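Long-range contacts in pesticidal crystal protein Cry2Aa (PDB 1I5P), which binds midgut epithelial cells of dipteran and lepidopteran larvae and promotes their colloid-osmotic lysis: residues R72-W78 against I124-N128; A181-L185 against Y215-Y219; F187-I192 against Y208-L212. One frame throughout, in Å; residues are numbered along the deposited sequence.

Interaction 1: residues R72-W78 against I124-N128; sequences RILSELW and IREFN
S75 and N128 bring the two backbones together, their CA atoms 6.0 Å apart, where the first turn of helix 74-81 runs roughly antiparallel to 124-128; the short axes pass 10.0 Å apart at 142° between their directions. N128 lies where R72, L74 and S75 converge. R72, its chain extended from CG to NE, runs alongside N128, pointing the other way, and NH2 makes two weak hydrogen bonds, to OD1 (3.4 Å) and to the backbone O of N128. A water bridges the pair more closely, accepting from R72 NE and donating to N128 OD1, 3.0 Å from each. The stronger partner of this guanidinium is D132, a salt bridge one helical turn beyond N128. Both helices belong to the N-terminal helical bundle of the delta-endotoxins, the domain associated with membrane insertion in this family, and helices 145-160 and 170-193 pack against the apolar side of the contact. There L74 CG meets I124 CG2, while L74 CD2 reaches F127 CD2 at 3.8 Å, the two side chains roughly perpendicular. W78 swings CG anti to its backbone N (chi1 180°), which lays the indole against 124-128: I124 CG2 presses on CD1 at 3.4 Å, and R125 CB sits over one face near the rim, 3.7 Å from W78 CZ2. The indole NE1 donates to the backbone O of Q121, tying the ring to helix 107-135.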
ATOM      1  N   ARG A  72     -21.543  -3.855  11.182  1.00 14.95           N
ATOM      2  CA  ARG A  72     -21.451  -2.672  12.023  1.00 15.65           C
ATOM      3  C   ARG A  72     -20.001  -2.367  12.378  1.00 14.65           C
ATOM      4  O   ARG A  72     -19.303  -3.187  12.984  1.00 14.72           O
ATOM      5  CB  ARG A  72     -22.277  -2.874  13.294  1.00 17.10           C
ATOM      6  CG  ARG A  72     -22.507  -1.612  14.094  1.00 20.02           C
ATOM      7  CD  ARG A  72     -23.299  -1.908  15.362  1.00 20.74           C
ATOM      8  NE  ARG A  72     -23.456  -0.717  16.195  1.00 20.67           N
ATOM      9  CZ  ARG A  72     -24.009  -0.717  17.404  1.00 21.19           C
ATOM     10  NH1 ARG A  72     -24.463  -1.846  17.933  1.00 17.70           N
ATOM     11  NH2 ARG A  72     -24.109   0.416  18.084  1.00 20.22           N
ATOM     12  N   ILE A  73     -19.561  -1.174  12.001  1.00 14.06           N
ATOM     13  CA  ILE A  73     -18.188  -0.753  12.235  1.00 14.43           C
ATOM     14  C   ILE A  73     -17.989   0.244  13.374  1.00 13.01           C
ATOM     15  O   ILE A  73     -17.115   0.060  14.218  1.00 13.76           O
ATOM     16  CB  ILE A  73     -17.593  -0.103  10.956  1.00 11.86           C
ATOM     17  CG1 ILE A  73     -17.544  -1.114   9.812  1.00 15.23           C
ATOM     18  CG2 ILE A  73     -16.194   0.430  11.245  1.00 10.33           C
ATOM     19  CD1 ILE A  73     -17.160  -0.492   8.464  1.00 13.19           C
ATOM     20  N   LEU A  74     -18.800   1.297  13.385  1.00 16.24           N
ATOM     21  CA  LEU A  74     -18.660   2.376  14.362  1.00 16.37           C
ATOM     22  C   LEU A  74     -18.434   2.030  15.831  1.00 15.86           C
ATOM     23  O   LEU A  74     -17.580   2.634  16.477  1.00 14.81           O
ATOM     24  CB  LEU A  74     -19.836   3.350  14.252  1.00 16.35           C
ATOM     25  CG  LEU A  74     -19.523   4.736  14.841  1.00 18.65           C
ATOM     26  CD1 LEU A  74     -18.415   5.390  14.010  1.00 14.92           C
ATOM     27  CD2 LEU A  74     -20.767   5.611  14.858  1.00 15.51           C
ATOM     28  N   SER A  75     -19.180   1.072  16.369  1.00 17.12           N
ATOM     29  CA  SER A  75     -19.008   0.728  17.779  1.00 19.97           C
ATOM     30  C   SER A  75     -17.619   0.183  18.106  1.00 19.16           C
ATOM     31  O   SER A  75     -16.985   0.631  19.058  1.00 19.89           O
ATOM     32  CB  SER A  75     -20.067  -0.277  18.225  1.00 20.09           C
ATOM     33  OG  SER A  75     -19.941  -0.515  19.612  1.00 22.67           O
ATOM     34  N   GLU A  76     -17.144  -0.780  17.325  1.00 17.87           N
ATOM     35  CA  GLU A  76     -15.827  -1.341  17.579  1.00 16.64           C
ATOM     36  C   GLU A  76     -14.737  -0.351  17.191  1.00 15.04           C
ATOM     37  O   GLU A  76     -13.706  -0.270  17.852  1.00 15.95           O
ATOM     38  CB  GLU A  76     -15.664  -2.666  16.828  1.00 17.77           C
ATOM     39  CG  GLU A  76     -16.508  -3.787  17.427  1.00 21.48           C
ATOM     40  CD  GLU A  76     -16.561  -5.035  16.564  1.00 24.08           C
ATOM     41  OE1 GLU A  76     -17.319  -5.965  16.913  1.00 28.58           O
ATOM     42  OE2 GLU A  76     -15.852  -5.089  15.542  1.00 25.36           O
ATOM     43  N   LEU A  77     -14.969   0.416  16.132  1.00 14.04           N
ATOM     44  CA  LEU A  77     -13.983   1.401  15.711  1.00 15.03           C
ATOM     45  C   LEU A  77     -13.707   2.369  16.855  1.00 14.54           C
ATOM     46  O   LEU A  77     -12.553   2.657  17.177  1.00 14.98           O
ATOM     47  CB  LEU A  77     -14.481   2.184  14.499  1.00 11.76           C
ATOM     48  CG  LEU A  77     -13.608   3.386  14.125  1.00 13.68           C
ATOM     49  CD1 LEU A  77     -12.181   2.932  13.827  1.00 13.22           C
ATOM     50  CD2 LEU A  77     -14.215   4.089  12.923  1.00 10.45           C
ATOM     51  N   TRP A  78     -14.783   2.866  17.460  1.00 16.60           N
ATOM     52  CA  TRP A  78     -14.700   3.802  18.579  1.00 16.79           C
ATOM     53  C   TRP A  78     -13.838   3.212  19.690  1.00 15.98           C
ATOM     54  O   TRP A  78     -13.032   3.913  20.308  1.00 15.13           O
ATOM     55  CB  TRP A  78     -16.107   4.089  19.125  1.00 18.53           C
ATOM     56  CG  TRP A  78     -16.150   5.038  20.287  1.00 20.26           C
ATOM     57  CD1 TRP A  78     -16.274   6.398  20.234  1.00 21.90           C
ATOM     58  CD2 TRP A  78     -16.076   4.700  21.679  1.00 22.58           C
ATOM     59  NE1 TRP A  78     -16.288   6.925  21.501  1.00 22.21           N
ATOM     60  CE2 TRP A  78     -16.166   5.906  22.407  1.00 22.56           C
ATOM     61  CE3 TRP A  78     -15.942   3.494  22.381  1.00 23.34           C
ATOM     62  CZ2 TRP A  78     -16.128   5.943  23.805  1.00 22.96           C
ATOM     63  CZ3 TRP A  78     -15.905   3.530  23.771  1.00 23.79           C
ATOM     64  CH2 TRP A  78     -15.997   4.749  24.468  1.00 22.74           C
ATOM     65  N   ILE A 124     -20.135  10.112  19.485  1.00 18.67           N
ATOM     66  CA  ILE A 124     -20.141   8.780  18.896  1.00 17.94           C
ATOM     67  C   ILE A 124     -20.529   7.717  19.916  1.00 17.27           C
ATOM     68  O   ILE A 124     -21.263   6.782  19.590  1.00 13.73           O
ATOM     69  CB  ILE A 124     -18.762   8.413  18.310  1.00 17.47           C
ATOM     70  CG1 ILE A 124     -18.454   9.319  17.110  1.00 18.49           C
ATOM     71  CG2 ILE A 124     -18.744   6.947  17.910  1.00 16.24           C
ATOM     72  CD1 ILE A 124     -17.066   9.125  16.525  1.00 13.01           C
ATOM     73  N   ARG A 125     -20.030   7.848  21.143  1.00 17.99           N
ATOM     74  CA  ARG A 125     -20.362   6.884  22.183  1.00 20.61           C
ATOM     75  C   ARG A 125     -21.856   6.982  22.470  1.00 21.48           C
ATOM     76  O   ARG A 125     -22.533   5.969  22.643  1.00 18.51           O
ATOM     77  CB  ARG A 125     -19.577   7.169  23.467  1.00 22.80           C
ATOM     78  CG  ARG A 125     -19.969   6.261  24.642  1.00 26.39           C
ATOM     79  CD  ARG A 125     -19.342   6.749  25.936  1.00 30.71           C
ATOM     80  NE  ARG A 125     -19.464   8.198  26.048  1.00 38.18           N
ATOM     81  CZ  ARG A 125     -20.602   8.857  26.251  1.00 40.33           C
ATOM     82  NH1 ARG A 125     -21.756   8.206  26.386  1.00 41.30           N
ATOM     83  NH2 ARG A 125     -20.586  10.179  26.287  1.00 40.20           N
ATOM     84  N   GLU A 126     -22.361   8.212  22.517  1.00 22.21           N
ATOM     85  CA  GLU A 126     -23.776   8.460  22.778  1.00 23.43           C
ATOM     86  C   GLU A 126     -24.649   7.797  21.718  1.00 22.37           C
ATOM     87  O   GLU A 126     -25.662   7.171  22.043  1.00 22.47           O
ATOM     88  CB  GLU A 126     -24.047   9.969  22.815  1.00 25.73           C
ATOM     89  CG  GLU A 126     -23.512  10.651  24.071  1.00 32.17           C
ATOM     90  CD  GLU A 126     -23.373  12.163  23.925  1.00 36.30           C
ATOM     91  OE1 GLU A 126     -23.567  12.683  22.804  1.00 38.07           O
ATOM     92  OE2 GLU A 126     -23.055  12.830  24.933  1.00 37.18           O
ATOM     93  N   PHE A 127     -24.253   7.932  20.455  1.00 19.28           N
ATOM     94  CA  PHE A 127     -25.005   7.334  19.359  1.00 19.38           C
ATOM     95  C   PHE A 127     -25.058   5.816  19.480  1.00 20.14           C
ATOM     96  O   PHE A 127     -26.137   5.224  19.443  1.00 22.22           O
ATOM     97  CB  PHE A 127     -24.391   7.688  18.004  1.00 18.57           C
ATOM     98  CG  PHE A 127     -24.996   6.918  16.859  1.00 17.99           C
ATOM     99  CD1 PHE A 127     -26.265   7.233  16.386  1.00 17.80           C
ATOM    100  CD2 PHE A 127     -24.326   5.827  16.305  1.00 16.59           C
ATOM    101  CE1 PHE A 127     -26.868   6.475  15.381  1.00 18.85           C
ATOM    102  CE2 PHE A 127     -24.921   5.060  15.299  1.00 16.25           C
ATOM    103  CZ  PHE A 127     -26.195   5.387  14.838  1.00 17.35           C
ATOM    104  N   ASN A 128     -23.896   5.186  19.617  1.00 19.75           N
ATOM    105  CA  ASN A 128     -23.845   3.734  19.727  1.00 21.56           C
ATOM    106  C   ASN A 128     -24.596   3.200  20.946  1.00 21.94           C
ATOM    107  O   ASN A 128     -25.230   2.151  20.866  1.00 21.30           O
ATOM    108  CB  ASN A 128     -22.391   3.255  19.736  1.00 17.92           C
ATOM    109  CG  ASN A 128     -21.715   3.424  18.386  1.00 18.42           C
ATOM    110  OD1 ASN A 128     -22.310   3.149  17.345  1.00 18.56           O
ATOM    111  ND2 ASN A 128     -20.460   3.865  18.399  1.00 17.17           N
TER
HETATM  112  O   HOH W   1     -22.805   1.826  14.660  1.00 27.89           O

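Interaction 2: residues A181-L185 against Y215-Y219; sequences ANMHL and YTRDY
H184 and Y219 hold the polar centre of this antiparallel pairing: Y219 OH meets H184 ND1 at 2.7 Å in the plane of the imidazole, and either group could be the donor. The side chains cross at about a right angle, with the rings rim to rim and their planes 47° apart. The histidine also turns an edge to Y215, putting CE1 over the centre of the phenol face in an edge-to-face pair with centroids 5.0 Å apart. Y219 CG stands anti to the carbonyl carbon (chi1 -60°), and the ring extends past A181 and L185 to the histidine; A181 CB lies 3.9 Å from Y219 CD1, and L185 CG approaches the same atom at the ring edge. L185 CD2 closes the other end of this packed side, touching Y215 CB at 3.8 Å and lying close to T216 OG1, whose hydrogen bond goes to L212 O in its own helix. Away from this packing the helix is looser, and R217 and D218 are partly exposed; they make no contact with 181-185 and pair with each other, R217 NH1 to D218 OD1 at 3.0 Å, almost in the guanidinium plane. Helix 170-193 is the central helix of the delta-endotoxin bundle, and F157 stacks on H184 while W259 of helix 238-259 packs on A181, L185 and Y219. With ND1 bonded to the phenol and NE2 weakly to Q154, both imidazole nitrogens have partners inside the protein; the short bond, with the weak one, would be expected to restrict rotation of the imidazole within the aromatic cluster.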
ATOM      1  N   ALA A 181     -12.820  11.116   9.375  1.00 14.05           N
ATOM      2  CA  ALA A 181     -13.546  10.756   8.168  1.00 14.01           C
ATOM      3  C   ALA A 181     -13.895   9.275   8.275  1.00 14.89           C
ATOM      4  O   ALA A 181     -14.967   8.852   7.844  1.00 16.56           O
ATOM      5  CB  ALA A 181     -12.690  11.019   6.927  1.00 11.76           C
ATOM      6  N   ASN A 182     -12.993   8.490   8.864  1.00 15.49           N
ATOM      7  CA  ASN A 182     -13.233   7.061   9.052  1.00 15.91           C
ATOM      8  C   ASN A 182     -14.500   6.867   9.872  1.00 14.47           C
ATOM      9  O   ASN A 182     -15.342   6.031   9.556  1.00 11.87           O
ATOM     10  CB  ASN A 182     -12.078   6.397   9.811  1.00 19.50           C
ATOM     11  CG  ASN A 182     -10.939   5.978   8.909  1.00 21.23           C
ATOM     12  OD1 ASN A 182     -11.094   5.889   7.696  1.00 22.07           O
ATOM     13  ND2 ASN A 182      -9.788   5.688   9.508  1.00 22.30           N
ATOM     14  N   MET A 183     -14.619   7.654  10.933  1.00 12.98           N
ATOM     15  CA  MET A 183     -15.768   7.564  11.819  1.00 14.24           C
ATOM     16  C   MET A 183     -17.080   7.932  11.138  1.00 12.64           C
ATOM     17  O   MET A 183     -18.075   7.225  11.279  1.00 14.22           O
ATOM     18  CB  MET A 183     -15.543   8.448  13.048  1.00 14.12           C
ATOM     19  CG  MET A 183     -14.359   8.005  13.905  1.00 17.36           C
ATOM     20  SD  MET A 183     -13.904   9.228  15.151  1.00 23.52           S
ATOM     21  CE  MET A 183     -12.118   9.216  15.049  1.00 21.59           C
ATOM     22  N   HIS A 184     -17.083   9.032  10.394  1.00 12.56           N
ATOM     23  CA  HIS A 184     -18.294   9.470   9.707  1.00 13.39           C
ATOM     24  C   HIS A 184     -18.737   8.495   8.613  1.00 12.82           C
ATOM     25  O   HIS A 184     -19.916   8.135   8.531  1.00  9.48           O
ATOM     26  CB  HIS A 184     -18.089  10.860   9.091  1.00 15.63           C
ATOM     27  CG  HIS A 184     -19.356  11.496   8.602  1.00 17.83           C
ATOM     28  ND1 HIS A 184     -19.363  12.572   7.738  1.00 17.54           N
ATOM     29  CD2 HIS A 184     -20.655  11.206   8.852  1.00 17.49           C
ATOM     30  CE1 HIS A 184     -20.611  12.913   7.476  1.00 18.23           C
ATOM     31  NE2 HIS A 184     -21.416  12.102   8.138  1.00 17.75           N
ATOM     32  N   LEU A 185     -17.796   8.072   7.770  1.00 10.87           N
ATOM     33  CA  LEU A 185     -18.119   7.155   6.683  1.00 11.84           C
ATOM     34  C   LEU A 185     -18.537   5.789   7.208  1.00 12.56           C
ATOM     35  O   LEU A 185     -19.413   5.140   6.628  1.00 11.86           O
ATOM     36  CB  LEU A 185     -16.930   7.024   5.727  1.00 11.46           C
ATOM     37  CG  LEU A 185     -16.642   8.269   4.878  1.00 14.02           C
ATOM     38  CD1 LEU A 185     -15.409   8.040   4.010  1.00 12.89           C
ATOM     39  CD2 LEU A 185     -17.852   8.588   4.007  1.00 12.95           C
ATOM     40  N   TYR A 215     -19.943  11.703   0.390  1.00 16.59           N
ATOM     41  CA  TYR A 215     -18.958  12.066   1.396  1.00 15.95           C
ATOM     42  C   TYR A 215     -17.626  11.367   1.126  1.00 15.54           C
ATOM     43  O   TYR A 215     -16.566  11.924   1.394  1.00 14.52           O
ATOM     44  CB  TYR A 215     -19.488  11.767   2.800  1.00 17.77           C
ATOM     45  CG  TYR A 215     -20.495  12.806   3.261  1.00 16.87           C
ATOM     46  CD1 TYR A 215     -21.857  12.522   3.304  1.00 16.07           C
ATOM     47  CD2 TYR A 215     -20.082  14.099   3.600  1.00 17.77           C
ATOM     48  CE1 TYR A 215     -22.789  13.497   3.674  1.00 17.29           C
ATOM     49  CE2 TYR A 215     -21.001  15.080   3.969  1.00 17.19           C
ATOM     50  CZ  TYR A 215     -22.353  14.774   4.005  1.00 19.81           C
ATOM     51  OH  TYR A 215     -23.256  15.744   4.379  1.00 20.64           O
ATOM     52  N   THR A 216     -17.676  10.159   0.574  1.00 15.59           N
ATOM     53  CA  THR A 216     -16.440   9.450   0.245  1.00 15.33           C
ATOM     54  C   THR A 216     -15.698  10.308  -0.780  1.00 16.40           C
ATOM     55  O   THR A 216     -14.479  10.465  -0.722  1.00 15.23           O
ATOM     56  CB  THR A 216     -16.728   8.057  -0.370  1.00 15.10           C
ATOM     57  OG1 THR A 216     -17.205   7.171   0.653  1.00 11.42           O
ATOM     58  CG2 THR A 216     -15.473   7.475  -1.001  1.00 12.64           C
ATOM     59  N   ARG A 217     -16.455  10.866  -1.717  1.00 16.19           N
ATOM     60  CA  ARG A 217     -15.887  11.720  -2.743  1.00 17.44           C
ATOM     61  C   ARG A 217     -15.239  12.962  -2.127  1.00 17.03           C
ATOM     62  O   ARG A 217     -14.058  13.229  -2.349  1.00 14.70           O
ATOM     63  CB  ARG A 217     -16.979  12.124  -3.737  1.00 19.58           C
ATOM     64  CG  ARG A 217     -16.624  13.304  -4.629  1.00 23.59           C
ATOM     65  CD  ARG A 217     -17.581  14.452  -4.362  1.00 27.56           C
ATOM     66  NE  ARG A 217     -18.792  14.356  -5.166  1.00 28.29           N
ATOM     67  CZ  ARG A 217     -19.976  14.842  -4.807  1.00 28.82           C
ATOM     68  NH1 ARG A 217     -20.127  15.455  -3.642  1.00 27.20           N
ATOM     69  NH2 ARG A 217     -21.008  14.729  -5.628  1.00 29.88           N
ATOM     70  N   ASP A 218     -16.009  13.709  -1.344  1.00 17.22           N
ATOM     71  CA  ASP A 218     -15.502  14.928  -0.716  1.00 17.14           C
ATOM     72  C   ASP A 218     -14.273  14.693   0.156  1.00 16.45           C
ATOM     73  O   ASP A 218     -13.262  15.394   0.028  1.00 14.82           O
ATOM     74  CB  ASP A 218     -16.593  15.582   0.135  1.00 18.04           C
ATOM     75  CG  ASP A 218     -17.789  16.023  -0.687  1.00 18.97           C
ATOM     76  OD1 ASP A 218     -17.697  16.002  -1.928  1.00 18.97           O
ATOM     77  OD2 ASP A 218     -18.819  16.396  -0.090  1.00 22.53           O
ATOM     78  N   TYR A 219     -14.366  13.714   1.047  1.00 15.09           N
ATOM     79  CA  TYR A 219     -13.264  13.406   1.939  1.00 15.23           C
ATOM     80  C   TYR A 219     -12.058  12.839   1.199  1.00 14.53           C
ATOM     81  O   TYR A 219     -10.916  13.160   1.529  1.00 15.81           O
ATOM     82  CB  TYR A 219     -13.733  12.433   3.018  1.00 15.71           C
ATOM     83  CG  TYR A 219     -14.871  12.958   3.873  1.00 16.34           C
ATOM     84  CD1 TYR A 219     -15.620  12.091   4.663  1.00 14.42           C
ATOM     85  CD2 TYR A 219     -15.199  14.317   3.895  1.00 16.32           C
ATOM     86  CE1 TYR A 219     -16.663  12.554   5.451  1.00 16.16           C
ATOM     87  CE2 TYR A 219     -16.248  14.796   4.688  1.00 14.46           C
ATOM     88  CZ  TYR A 219     -16.976  13.906   5.459  1.00 16.26           C
ATOM     89  OH  TYR A 219     -18.031  14.344   6.227  1.00 15.38           O
TER

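Interaction 3: residues F187-I192 against Y208-L212; sequences FIRDVI and YRDYL
Apolar helix-helix packing, with no hydrogen bond between the two segments, joins 187-192 near the C-terminal end of helix 170-193 to 208-212 near the start of helix 202-232. The short axes are 9.0 Å apart at closest approach and roughly antiparallel, 149° between directions, and the backbones come nearest at I188 and L212. Y208 is a knob in a hole made by F187, I188, V191 and I192. V191 CG1 lies over one face of its ring, 4.1 Å from the centroid and 23° off the normal, in a CH-pi contact displaced toward the rim. Y211 of the same helix covers the opposite face, its CD1 above the ring centre, so the phenol is clamped between an aliphatic branch and a second ring. F187 CE2 comes to the edge of the phenol in its plane, 3.8 Å from Y208 CE2. This is the neighbourhood of the hairpin between two successive helices of the delta-endotoxin bundle, whose turn passes through the short helix 195-198; helix 145-160 adds V150 and Q154 against Y208. Obliquely to the ring, I188 CG2 fits against the backbone of the second helix, 3.4 Å from Y208 O, and reaches L212 CB at 3.7 Å. I192 carries CG1 anti to its carbonyl carbon (chi1 -63°), and CD1 at the end of that branch meets Y208 O at 3.4 Å and also touches R209 CA and L212 CB. The two arginines turn their charged ends to other parts of the chain: R189 bonds to the backbone oxygens of F262, Y264 and G70, while R209 NH1 donates to L632 O beside the C-terminus.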
ATOM      1  N   PHE A 187     -19.997   5.324  10.019  1.00 13.84           N
ATOM      2  CA  PHE A 187     -21.315   5.617  10.574  1.00 14.45           C
ATOM      3  C   PHE A 187     -22.368   5.500   9.476  1.00 13.31           C
ATOM      4  O   PHE A 187     -23.389   4.833   9.642  1.00 14.86           O
ATOM      5  CB  PHE A 187     -21.316   7.040  11.160  1.00 15.28           C
ATOM      6  CG  PHE A 187     -22.688   7.650  11.297  1.00 16.05           C
ATOM      7  CD1 PHE A 187     -23.559   7.225  12.299  1.00 17.27           C
ATOM      8  CD2 PHE A 187     -23.113   8.643  10.415  1.00 14.22           C
ATOM      9  CE1 PHE A 187     -24.834   7.779  12.424  1.00 14.16           C
ATOM     10  CE2 PHE A 187     -24.391   9.204  10.535  1.00 15.70           C
ATOM     11  CZ  PHE A 187     -25.252   8.767  11.544  1.00 13.93           C
ATOM     12  N   ILE A 188     -22.108   6.156   8.353  1.00 12.90           N
ATOM     13  CA  ILE A 188     -23.019   6.127   7.218  1.00 13.74           C
ATOM     14  C   ILE A 188     -23.230   4.695   6.722  1.00 14.12           C
ATOM     15  O   ILE A 188     -24.358   4.274   6.480  1.00 13.17           O
ATOM     16  CB  ILE A 188     -22.479   7.014   6.076  1.00 13.99           C
ATOM     17  CG1 ILE A 188     -22.501   8.479   6.529  1.00 13.95           C
ATOM     18  CG2 ILE A 188     -23.304   6.808   4.802  1.00 12.09           C
ATOM     19  CD1 ILE A 188     -21.738   9.437   5.617  1.00 15.20           C
ATOM     20  N   ARG A 189     -22.140   3.948   6.589  1.00 14.39           N
ATOM     21  CA  ARG A 189     -22.223   2.567   6.139  1.00 16.11           C
ATOM     22  C   ARG A 189     -23.045   1.744   7.131  1.00 15.78           C
ATOM     23  O   ARG A 189     -23.807   0.867   6.733  1.00 16.05           O
ATOM     24  CB  ARG A 189     -20.820   1.962   6.006  1.00 15.02           C
ATOM     25  CG  ARG A 189     -20.784   0.591   5.331  1.00 14.07           C
ATOM     26  CD  ARG A 189     -19.377   0.017   5.365  1.00  9.97           C
ATOM     27  NE  ARG A 189     -19.217  -1.178   4.537  1.00 12.26           N
ATOM     28  CZ  ARG A 189     -19.078  -2.410   5.015  1.00 12.40           C
ATOM     29  NH1 ARG A 189     -19.087  -2.624   6.323  1.00  9.75           N
ATOM     30  NH2 ARG A 189     -18.898  -3.428   4.184  1.00 14.42           N
ATOM     31  N   ASP A 190     -22.888   2.028   8.421  1.00 16.76           N
ATOM     32  CA  ASP A 190     -23.630   1.301   9.449  1.00 15.61           C
ATOM     33  C   ASP A 190     -25.131   1.499   9.274  1.00 16.95           C
ATOM     34  O   ASP A 190     -25.901   0.540   9.347  1.00 15.75           O
ATOM     35  CB  ASP A 190     -23.215   1.767  10.849  1.00 14.26           C
ATOM     36  CG  ASP A 190     -21.899   1.151  11.312  1.00 14.36           C
ATOM     37  OD1 ASP A 190     -21.356   0.278  10.602  1.00 14.12           O
ATOM     38  OD2 ASP A 190     -21.412   1.536  12.397  1.00 12.84           O
ATOM     39  N   VAL A 191     -25.550   2.740   9.041  1.00 16.29           N
ATOM     40  CA  VAL A 191     -26.968   3.031   8.856  1.00 15.07           C
ATOM     41  C   VAL A 191     -27.523   2.207   7.700  1.00 16.29           C
ATOM     42  O   VAL A 191     -28.608   1.633   7.794  1.00 12.68           O
ATOM     43  CB  VAL A 191     -27.198   4.529   8.549  1.00 16.81           C
ATOM     44  CG1 VAL A 191     -28.658   4.768   8.171  1.00 16.83           C
ATOM     45  CG2 VAL A 191     -26.813   5.371   9.757  1.00 12.37           C
ATOM     46  N   ILE A 192     -26.757   2.147   6.616  1.00 16.27           N
ATOM     47  CA  ILE A 192     -27.154   1.406   5.424  1.00 15.02           C
ATOM     48  C   ILE A 192     -27.297  -0.100   5.659  1.00 16.65           C
ATOM     49  O   ILE A 192     -28.351  -0.684   5.382  1.00 15.95           O
ATOM     50  CB  ILE A 192     -26.131   1.613   4.282  1.00 14.43           C
ATOM     51  CG1 ILE A 192     -26.098   3.094   3.879  1.00 13.89           C
ATOM     52  CG2 ILE A 192     -26.483   0.721   3.094  1.00 10.18           C
ATOM     53  CD1 ILE A 192     -24.998   3.447   2.901  1.00 14.23           C
ATOM     54  N   TYR A 208     -28.941   7.915   2.694  1.00 18.49           N
ATOM     55  CA  TYR A 208     -27.641   7.495   3.204  1.00 18.77           C
ATOM     56  C   TYR A 208     -26.778   6.769   2.188  1.00 17.29           C
ATOM     57  O   TYR A 208     -25.559   6.756   2.310  1.00 18.11           O
ATOM     58  CB  TYR A 208     -27.799   6.662   4.484  1.00 17.08           C
ATOM     59  CG  TYR A 208     -27.820   7.547   5.708  1.00 17.19           C
ATOM     60  CD1 TYR A 208     -28.898   8.399   5.950  1.00 16.97           C
ATOM     61  CD2 TYR A 208     -26.712   7.631   6.556  1.00 16.17           C
ATOM     62  CE1 TYR A 208     -28.873   9.320   6.990  1.00 14.72           C
ATOM     63  CE2 TYR A 208     -26.678   8.553   7.605  1.00 16.15           C
ATOM     64  CZ  TYR A 208     -27.757   9.396   7.809  1.00 15.83           C
ATOM     65  OH  TYR A 208     -27.701  10.342   8.806  1.00 19.96           O
ATOM     66  N   ARG A 209     -27.391   6.164   1.178  1.00 18.94           N
ATOM     67  CA  ARG A 209     -26.588   5.505   0.155  1.00 18.98           C
ATOM     68  C   ARG A 209     -25.845   6.625  -0.582  1.00 20.13           C
ATOM     69  O   ARG A 209     -24.668   6.486  -0.911  1.00 19.92           O
ATOM     70  CB  ARG A 209     -27.471   4.730  -0.835  1.00 19.65           C
ATOM     71  CG  ARG A 209     -28.166   3.486  -0.282  1.00 19.49           C
ATOM     72  CD  ARG A 209     -28.940   2.793  -1.404  1.00 19.82           C
ATOM     73  NE  ARG A 209     -29.730   1.640  -0.972  1.00 19.92           N
ATOM     74  CZ  ARG A 209     -29.248   0.419  -0.755  1.00 20.90           C
ATOM     75  NH1 ARG A 209     -27.958   0.161  -0.919  1.00 20.37           N
ATOM     76  NH2 ARG A 209     -30.074  -0.558  -0.403  1.00 21.82           N
ATOM     77  N   ASP A 210     -26.537   7.737  -0.835  1.00 19.65           N
ATOM     78  CA  ASP A 210     -25.919   8.871  -1.523  1.00 21.24           C
ATOM     79  C   ASP A 210     -24.869   9.508  -0.627  1.00 20.71           C
ATOM     80  O   ASP A 210     -23.844   9.991  -1.108  1.00 20.56           O
ATOM     81  CB  ASP A 210     -26.959   9.928  -1.915  1.00 22.45           C
ATOM     82  CG  ASP A 210     -27.850   9.481  -3.059  1.00 24.37           C
ATOM     83  OD1 ASP A 210     -27.455   8.560  -3.803  1.00 24.06           O
ATOM     84  OD2 ASP A 210     -28.943  10.066  -3.221  1.00 26.55           O
ATOM     85  N   TYR A 211     -25.132   9.515   0.676  1.00 18.44           N
ATOM     86  CA  TYR A 211     -24.182  10.070   1.630  1.00 18.81           C
ATOM     87  C   TYR A 211     -22.845   9.327   1.544  1.00 18.16           C
ATOM     88  O   TYR A 211     -21.781   9.944   1.458  1.00 18.05           O
ATOM     89  CB  TYR A 211     -24.729   9.958   3.057  1.00 19.11           C
ATOM     90  CG  TYR A 211     -25.691  11.056   3.473  1.00 18.58           C
ATOM     91  CD1 TYR A 211     -26.280  11.040   4.738  1.00 20.21           C
ATOM     92  CD2 TYR A 211     -25.992  12.118   2.622  1.00 19.27           C
ATOM     93  CE1 TYR A 211     -27.142  12.054   5.148  1.00 21.35           C
ATOM     94  CE2 TYR A 211     -26.856  13.141   3.023  1.00 21.04           C
ATOM     95  CZ  TYR A 211     -27.424  13.102   4.287  1.00 22.18           C
ATOM     96  OH  TYR A 211     -28.253  14.115   4.709  1.00 21.92           O
ATOM     97  N   LEU A 212     -22.902   7.999   1.568  1.00 17.33           N
ATOM     98  CA  LEU A 212     -21.683   7.202   1.505  1.00 16.93           C
ATOM     99  C   LEU A 212     -20.868   7.569   0.269  1.00 16.83           C
ATOM    100  O   LEU A 212     -19.658   7.777   0.348  1.00 14.10           O
ATOM    101  CB  LEU A 212     -22.014   5.706   1.477  1.00 15.92           C
ATOM    102  CG  LEU A 212     -20.792   4.779   1.575  1.00 18.94           C
ATOM    103  CD1 LEU A 212     -20.043   5.053   2.876  1.00 16.97           C
ATOM    104  CD2 LEU A 212     -21.234   3.319   1.513  1.00 15.00           C
TER

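In the fold
All three contacts lie in the N-terminal helical domain; helix 170-193 supplies one segment to interactions 2 and 3 and packs against interaction 1. Interactions 2 and 3 are successive levels of its packing with helix 202-232, centres about 10 Å apart; L185 O touches L212 CD1 at 3.8 Å, and Y215 CD1 touches I188 CD1. Interaction 1 is centred about 15 Å from interaction 2 and 14 Å from interaction 3. D190 makes the polar join to it: OD1 lies 2.7 Å from I73 N and OD2 2.8 Å from L74 N, probable hydrogen bonds at the start of helix 74-81. M183 supplies an apolar join, its SD 3.4 Å from I124 CD1.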